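Local structure of fructosamine deglycase FrlB (Bacillus subtilis, 3EUA) at residues A[96-99]-A[103-106]; A[27-32]-A[62-67]; A[235-240]-A[263-268]. The protein converts a range of fructosamine 6-phosphates to glucose 6-phosphate and a free amino acid, and assembles as a homooctamer of chains with two SIS domains. All coordinates share one frame; numbering follows the deposited sequence.

Contact 1 of 3, residues A[96-99]-A[103-106]; sequences FARG and LTIA
Thr104 turns OG1 in between its own backbone N and carbonyl carbon (chi1 54°), which sets CG2 opposite the carbonyl carbon and sends the methyl to helix 88-99, while Arg98, with CG trans to its N (chi1 -166°) and the chain stretched out to NE, runs across the threonine at about a right angle. The two segments belong to the beta-alpha-beta unit of strand 76-82, helix 88-99 and strand 103-108 in the first SIS domain, and they meet close to the connection between the helix and the returning strand. Thr104 does the work on the strand side with both branches. Its methyl CG2 meets the methyl CB of Ala97 at 3.9 Å and also lies 4.0 Å from the backbone N of Arg98, against the side of the helix. Ala97 is buried and also packs on Val78 of the neighbouring strand. The polar ends are engaged elsewhere: Thr104 OG1 is hydrogen-bonded to the backbone N of Gln120, and Arg98 NH1 to the carbonyl O of Glu118, so both side chains link this unit to the end of helix 114-118 and the residues just before strand 121-124. Between the two, the methylene CD of Arg98 passes Thr104 OG1 at 4.0 Å.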
# COMPACT_ATOMS: atom_id res chain seq x y z
N PHE A 96 -5.79 -3.98 21.84
CA PHE A 96 -7.02 -3.98 21.07
C PHE A 96 -7.36 -5.36 20.50
O PHE A 96 -8.48 -5.83 20.66
CB PHE A 96 -6.89 -2.95 19.94
CG PHE A 96 -8.07 -2.89 19.04
CD1 PHE A 96 -9.26 -2.31 19.47
CD2 PHE A 96 -8.02 -3.38 17.77
CE1 PHE A 96 -10.34 -2.24 18.64
CE2 PHE A 96 -9.12 -3.30 16.95
CZ PHE A 96 -10.25 -2.74 17.38
N ALA A 97 -6.38 -5.98 19.84
CA ALA A 97 -6.55 -7.30 19.24
C ALA A 97 -6.79 -8.35 20.31
O ALA A 97 -7.70 -9.17 20.18
CB ALA A 97 -5.33 -7.67 18.39
N ARG A 98 -6.01 -8.31 21.39
CA ARG A 98 -6.17 -9.28 22.46
C ARG A 98 -7.56 -9.14 23.10
O ARG A 98 -8.19 -10.15 23.41
CB ARG A 98 -5.07 -9.16 23.51
CG ARG A 98 -4.99 -10.34 24.45
CD ARG A 98 -3.63 -10.36 25.18
NE ARG A 98 -3.49 -11.55 26.02
CZ ARG A 98 -2.44 -11.82 26.81
NH1 ARG A 98 -1.41 -10.98 26.89
NH2 ARG A 98 -2.43 -12.94 27.53
N GLY A 99 -8.04 -7.91 23.27
CA GLY A 99 -9.36 -7.64 23.84
C GLY A 99 -10.48 -8.23 23.00
O GLY A 99 -11.53 -8.56 23.53
N LEU A 103 -5.36 -14.11 18.95
CA LEU A 103 -4.09 -14.65 19.40
C LEU A 103 -3.07 -13.61 18.97
O LEU A 103 -3.04 -13.21 17.80
CB LEU A 103 -3.82 -15.99 18.72
CG LEU A 103 -2.48 -16.69 18.97
CD1 LEU A 103 -2.29 -17.01 20.44
CD2 LEU A 103 -2.42 -17.95 18.10
N THR A 104 -2.24 -13.15 19.90
CA THR A 104 -1.26 -12.12 19.61
C THR A 104 0.17 -12.54 19.89
O THR A 104 0.46 -13.13 20.93
CB THR A 104 -1.53 -10.82 20.44
OG1 THR A 104 -1.60 -11.12 21.83
CG2 THR A 104 -2.81 -10.17 20.01
N ILE A 105 1.04 -12.21 18.95
CA ILE A 105 2.45 -12.48 19.10
C ILE A 105 3.18 -11.20 18.70
O ILE A 105 2.95 -10.67 17.63
CB ILE A 105 2.92 -13.67 18.27
CG1 ILE A 105 4.42 -13.87 18.49
CG2 ILE A 105 2.56 -13.44 16.78
CD1 ILE A 105 5.00 -15.24 18.11
N ALA A 106 4.04 -10.71 19.59
CA ALA A 106 4.79 -9.51 19.35
C ALA A 106 6.27 -9.81 19.25
O ALA A 106 6.79 -10.62 20.03
CB ALA A 106 4.54 -8.51 20.52

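Contact 2 of 3, residues A[27-32]-A[62-67]; sequences HVFFVA and NEFIQR
Glu63 OE2 takes two N-H groups of Arg67, NE at 2.8 Å and NH2 at 3.0 Å, one helical turn further along helix 61-67, while on the strand side of that helix Phe64 packs against Phe29 and Val31 of strand 27-32. Helix 61-67 packs on one face of the parallel sheet in the Rossmann-like alpha-beta sandwich of the first SIS domain. The arginine grips side-on with both nitrogens on one oxygen. NE reaches OE2 on its anti side, whereas NH2 comes from well above the carboxylate plane, 62° out of it, and its bond is bent. The other ends of the pair face the second subunit: Glu63 OE1 accepts from His228 NE2 and Gly202 N of that chain, and Arg67 NH1 makes a salt bridge to its Asp48. The helix thus turns a charged side to the subunit interface and an apolar one to the sheet.

On that apolar side Phe64 holds CG trans to its N (chi1 170°), which swings the ring down onto the strand. Val31 CG2 sits over the middle of one ring face in a CH-pi contact, 3.7 Å from the centroid, and Val31 CG1 flanks Phe64 CB. Phe29 meets the same ring at its edge, the two planes inclined at 56° to one another; the nearest approach is Phe64 CE1 to Phe29 CD1, 3.8 Å.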
# COMPACT_ATOMS: atom_id res chain seq x y z
N HIS A 27 -7.51 -15.99 9.89
CA HIS A 27 -7.09 -14.66 9.46
C HIS A 27 -5.80 -14.28 10.17
O HIS A 27 -5.71 -14.43 11.37
CB HIS A 27 -8.19 -13.62 9.86
CG HIS A 27 -8.28 -12.40 8.98
ND1 HIS A 27 -9.48 -11.97 8.44
CD2 HIS A 27 -7.34 -11.51 8.56
CE1 HIS A 27 -9.27 -10.86 7.74
NE2 HIS A 27 -7.99 -10.57 7.79
N VAL A 28 -4.81 -13.78 9.41
CA VAL A 28 -3.59 -13.25 9.98
C VAL A 28 -3.56 -11.72 9.73
O VAL A 28 -3.91 -11.27 8.64
CB VAL A 28 -2.32 -13.89 9.37
CG1 VAL A 28 -1.10 -13.27 10.03
CG2 VAL A 28 -2.29 -15.38 9.63
N PHE A 29 -3.22 -10.93 10.76
CA PHE A 29 -3.08 -9.48 10.63
C PHE A 29 -1.64 -9.11 10.95
O PHE A 29 -1.16 -9.49 11.98
CB PHE A 29 -4.03 -8.72 11.59
CG PHE A 29 -5.49 -8.86 11.25
CD1 PHE A 29 -6.10 -8.00 10.36
CD2 PHE A 29 -6.25 -9.87 11.80
CE1 PHE A 29 -7.45 -8.15 10.01
CE2 PHE A 29 -7.60 -10.00 11.47
CZ PHE A 29 -8.20 -9.12 10.59
N PHE A 30 -0.95 -8.44 10.02
CA PHE A 30 0.41 -7.94 10.20
C PHE A 30 0.29 -6.47 10.63
O PHE A 30 -0.08 -5.62 9.83
CB PHE A 30 1.16 -8.05 8.90
CG PHE A 30 1.35 -9.46 8.46
CD1 PHE A 30 2.31 -10.27 9.10
CD2 PHE A 30 0.60 -9.98 7.41
CE1 PHE A 30 2.52 -11.58 8.67
CE2 PHE A 30 0.77 -11.27 7.00
CZ PHE A 30 1.74 -12.08 7.63
N VAL A 31 0.59 -6.19 11.88
CA VAL A 31 0.37 -4.84 12.43
C VAL A 31 1.59 -4.22 13.09
O VAL A 31 2.13 -4.73 14.08
CB VAL A 31 -0.79 -4.90 13.48
CG1 VAL A 31 -1.17 -3.53 13.95
CG2 VAL A 31 -2.03 -5.60 12.89
N ALA A 32 2.00 -3.08 12.57
CA ALA A 32 3.16 -2.37 13.11
C ALA A 32 3.18 -0.98 12.52
O ALA A 32 2.26 -0.63 11.77
CB ALA A 32 4.45 -3.12 12.76
N ASN A 62 -2.18 2.24 13.84
CA ASN A 62 -3.31 3.09 14.19
C ASN A 62 -4.43 2.92 13.15
O ASN A 62 -5.60 3.03 13.49
CB ASN A 62 -2.88 4.55 14.38
CG ASN A 62 -3.44 5.14 15.64
OD1 ASN A 62 -4.06 4.43 16.43
ND2 ASN A 62 -3.18 6.44 15.89
N GLU A 63 -4.05 2.64 11.90
CA GLU A 63 -5.02 2.33 10.86
C GLU A 63 -5.77 1.05 11.26
O GLU A 63 -6.94 0.99 11.17
CB GLU A 63 -4.33 2.15 9.50
CG GLU A 63 -5.27 1.76 8.35
CD GLU A 63 -6.22 2.87 7.87
OE1 GLU A 63 -5.80 4.05 7.78
OE2 GLU A 63 -7.39 2.54 7.52
N PHE A 64 -5.05 0.02 11.71
CA PHE A 64 -5.66 -1.24 12.18
C PHE A 64 -6.73 -1.03 13.23
O PHE A 64 -7.83 -1.55 13.14
CB PHE A 64 -4.54 -2.17 12.70
CG PHE A 64 -5.01 -3.40 13.43
CD1 PHE A 64 -5.55 -4.48 12.73
CD2 PHE A 64 -4.87 -3.51 14.81
CE1 PHE A 64 -5.95 -5.61 13.37
CE2 PHE A 64 -5.24 -4.67 15.46
CZ PHE A 64 -5.79 -5.72 14.74
N ILE A 65 -6.40 -0.24 14.24
CA ILE A 65 -7.32 0.01 15.35
C ILE A 65 -8.57 0.75 14.89
O ILE A 65 -9.70 0.36 15.22
CB ILE A 65 -6.65 0.87 16.44
CG1 ILE A 65 -5.49 0.10 17.11
CG2 ILE A 65 -7.70 1.34 17.48
CD1 ILE A 65 -4.48 1.01 17.85
N GLN A 66 -8.37 1.83 14.14
CA GLN A 66 -9.48 2.67 13.68
C GLN A 66 -10.31 2.03 12.60
O GLN A 66 -11.54 2.17 12.63
CB GLN A 66 -8.99 4.07 13.22
CG GLN A 66 -8.37 4.96 14.36
CD GLN A 66 -9.25 5.05 15.59
OE1 GLN A 66 -8.85 4.64 16.69
NE2 GLN A 66 -10.48 5.51 15.40
N ARG A 67 -9.68 1.36 11.64
CA ARG A 67 -10.42 0.65 10.60
C ARG A 67 -11.23 -0.49 11.24
O ARG A 67 -12.31 -0.84 10.75
CB ARG A 67 -9.48 0.14 9.53
CG ARG A 67 -10.15 -0.56 8.32
CD ARG A 67 -9.08 -1.06 7.39
NE ARG A 67 -8.36 0.02 6.69
CZ ARG A 67 -8.27 0.15 5.36
NH1 ARG A 67 -8.74 -0.78 4.52
NH2 ARG A 67 -7.59 1.18 4.86

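Contact 3 of 3, residues A[235-240]-A[263-268]; sequences GPFEII and LTFSKK
Residues 236-239 form a 3-10 turn, with Ile240 N bonded to Phe237 O; of the CA atoms in residues 235-240 and 263-268, those of Ile240 and Ser266 come nearest, 7.4 Å apart. This loop between strands 226-228 and 246-250 packs on helix 256-269 in the alpha-beta sandwich of the second SIS domain, and the side chains that meet are all buried. Phe237, its CG placed between the backbone N and carbonyl carbon (chi1 77°), puts its CD2 over one face of the Phe265 ring, toward the rim; the rings are oblique, with planes at 49°, and Phe237 CD2 lies 3.4 Å from Phe265 CZ. Ile240 slides past Phe265 in the opposite direction and lays its CG2 3.8 Å from Phe265 CE2. Replacing Phe265 by an alanine would probably leave Phe237 and Ile240 without the ring they both pack on and open a gap between loop and helix. Tyr329 of the second subunit also packs on Phe265, while Ile240 O is hydrogen-bonded to Tyr323 OH of that subunit. Ser266 OG is held by Tyr232 OH and the carbonyl O of Ala262, and the serine offers its methylene to the loop: Ile240 CD1 rests 3.8 Å from Ser266 CB.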
# COMPACT_ATOMS: atom_id res chain seq x y z
N GLY A 235 1.47 6.08 -14.64
CA GLY A 235 1.55 7.44 -14.20
C GLY A 235 2.91 7.93 -13.78
O GLY A 235 3.43 8.88 -14.36
N PRO A 236 3.46 7.34 -12.71
CA PRO A 236 4.77 7.78 -12.15
C PRO A 236 5.94 7.89 -13.12
O PRO A 236 6.78 8.79 -12.96
CB PRO A 236 5.05 6.75 -11.06
CG PRO A 236 3.70 6.31 -10.61
CD PRO A 236 2.84 6.29 -11.88
N PHE A 237 5.99 7.00 -14.11
CA PHE A 237 7.09 7.01 -15.10
C PHE A 237 7.23 8.32 -15.87
O PHE A 237 8.30 8.62 -16.38
CB PHE A 237 7.03 5.77 -16.02
CG PHE A 237 6.00 5.81 -17.12
CD1 PHE A 237 4.72 6.29 -16.93
CD2 PHE A 237 6.29 5.21 -18.33
CE1 PHE A 237 3.79 6.26 -17.94
CE2 PHE A 237 5.38 5.14 -19.34
CZ PHE A 237 4.11 5.67 -19.16
N GLU A 238 6.16 9.12 -15.95
CA GLU A 238 6.26 10.44 -16.59
C GLU A 238 7.26 11.37 -15.89
O GLU A 238 7.77 12.32 -16.51
CB GLU A 238 4.89 11.12 -16.63
CG GLU A 238 3.97 10.54 -17.66
CD GLU A 238 4.30 10.93 -19.11
OE1 GLU A 238 4.73 12.06 -19.37
OE2 GLU A 238 4.04 10.13 -20.00
N ILE A 239 7.55 11.10 -14.63
CA ILE A 239 8.47 11.92 -13.85
C ILE A 239 9.95 11.70 -14.21
O ILE A 239 10.77 12.59 -14.01
CB ILE A 239 8.33 11.65 -12.31
CG1 ILE A 239 8.75 12.86 -11.49
CG2 ILE A 239 9.15 10.47 -11.89
CD1 ILE A 239 7.89 14.11 -11.73
N ILE A 240 10.29 10.57 -14.80
CA ILE A 240 11.69 10.30 -15.04
C ILE A 240 12.28 11.05 -16.23
O ILE A 240 11.61 11.30 -17.26
CB ILE A 240 11.98 8.75 -15.14
CG1 ILE A 240 13.45 8.44 -14.82
CG2 ILE A 240 11.61 8.16 -16.51
CD1 ILE A 240 13.74 6.94 -14.66
N LEU A 263 13.00 -1.39 -15.14
CA LEU A 263 14.42 -1.10 -15.33
C LEU A 263 14.71 -0.79 -16.78
O LEU A 263 15.43 0.18 -17.09
CB LEU A 263 15.29 -2.28 -14.88
CG LEU A 263 16.81 -2.11 -15.08
CD1 LEU A 263 17.35 -0.84 -14.38
CD2 LEU A 263 17.56 -3.38 -14.61
N THR A 264 14.19 -1.62 -17.67
CA THR A 264 14.41 -1.43 -19.10
C THR A 264 14.02 -0.01 -19.53
O THR A 264 14.80 0.68 -20.20
CB THR A 264 13.62 -2.49 -19.95
OG1 THR A 264 14.11 -3.80 -19.65
CG2 THR A 264 13.79 -2.25 -21.42
N PHE A 265 12.82 0.42 -19.14
CA PHE A 265 12.36 1.74 -19.49
C PHE A 265 13.26 2.82 -18.89
O PHE A 265 13.69 3.72 -19.59
CB PHE A 265 10.93 1.94 -19.00
CG PHE A 265 10.38 3.29 -19.29
CD1 PHE A 265 9.83 3.56 -20.52
CD2 PHE A 265 10.38 4.28 -18.31
CE1 PHE A 265 9.31 4.79 -20.80
CE2 PHE A 265 9.87 5.54 -18.58
CZ PHE A 265 9.33 5.79 -19.82
N SER A 266 13.53 2.69 -17.58
CA SER A 266 14.32 3.66 -16.82
C SER A 266 15.73 3.85 -17.39
O SER A 266 16.25 4.97 -17.36
CB SER A 266 14.38 3.28 -15.34
OG SER A 266 13.07 3.15 -14.80
N LYS A 267 16.33 2.77 -17.91
CA LYS A 267 17.64 2.85 -18.53
C LYS A 267 17.61 3.64 -19.85
O LYS A 267 18.61 4.24 -20.23
CB LYS A 267 18.20 1.45 -18.75
CG LYS A 267 18.61 0.71 -17.49
CD LYS A 267 19.67 -0.37 -17.79
CE LYS A 267 19.18 -1.52 -18.63
NZ LYS A 267 20.34 -2.24 -19.26
N LYS A 268 16.48 3.63 -20.55
CA LYS A 268 16.36 4.36 -21.81
C LYS A 268 16.09 5.85 -21.59
O LYS A 268 16.68 6.69 -22.29
CB LYS A 268 15.24 3.76 -22.66
CG LYS A 268 15.12 4.36 -24.08
CD LYS A 268 14.06 3.57 -24.90
CE LYS A 268 13.91 4.03 -26.35
NZ LYS A 268 15.17 3.77 -27.10

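Along the chain the order is contact 2, contact 1, contact 3, each closing before the next opens. Contacts 1 and 2 share the five-stranded parallel sheet of the first SIS domain; their centres are 10 Å apart and they touch, Phe96 CD2 packing 3.8 Å from Phe64 CE2, so helices 61-67 and 88-99 pack against each other as well as on the sheet. Contact 3 belongs to the second SIS domain with its own four-stranded sheet, about 42 Å from contact 1 and 33 Å from contact 2, centre to centre. Contacts 2 and 3 both also touch the second subunit, so the packing within each domain is probably coupled to how the subunits pair.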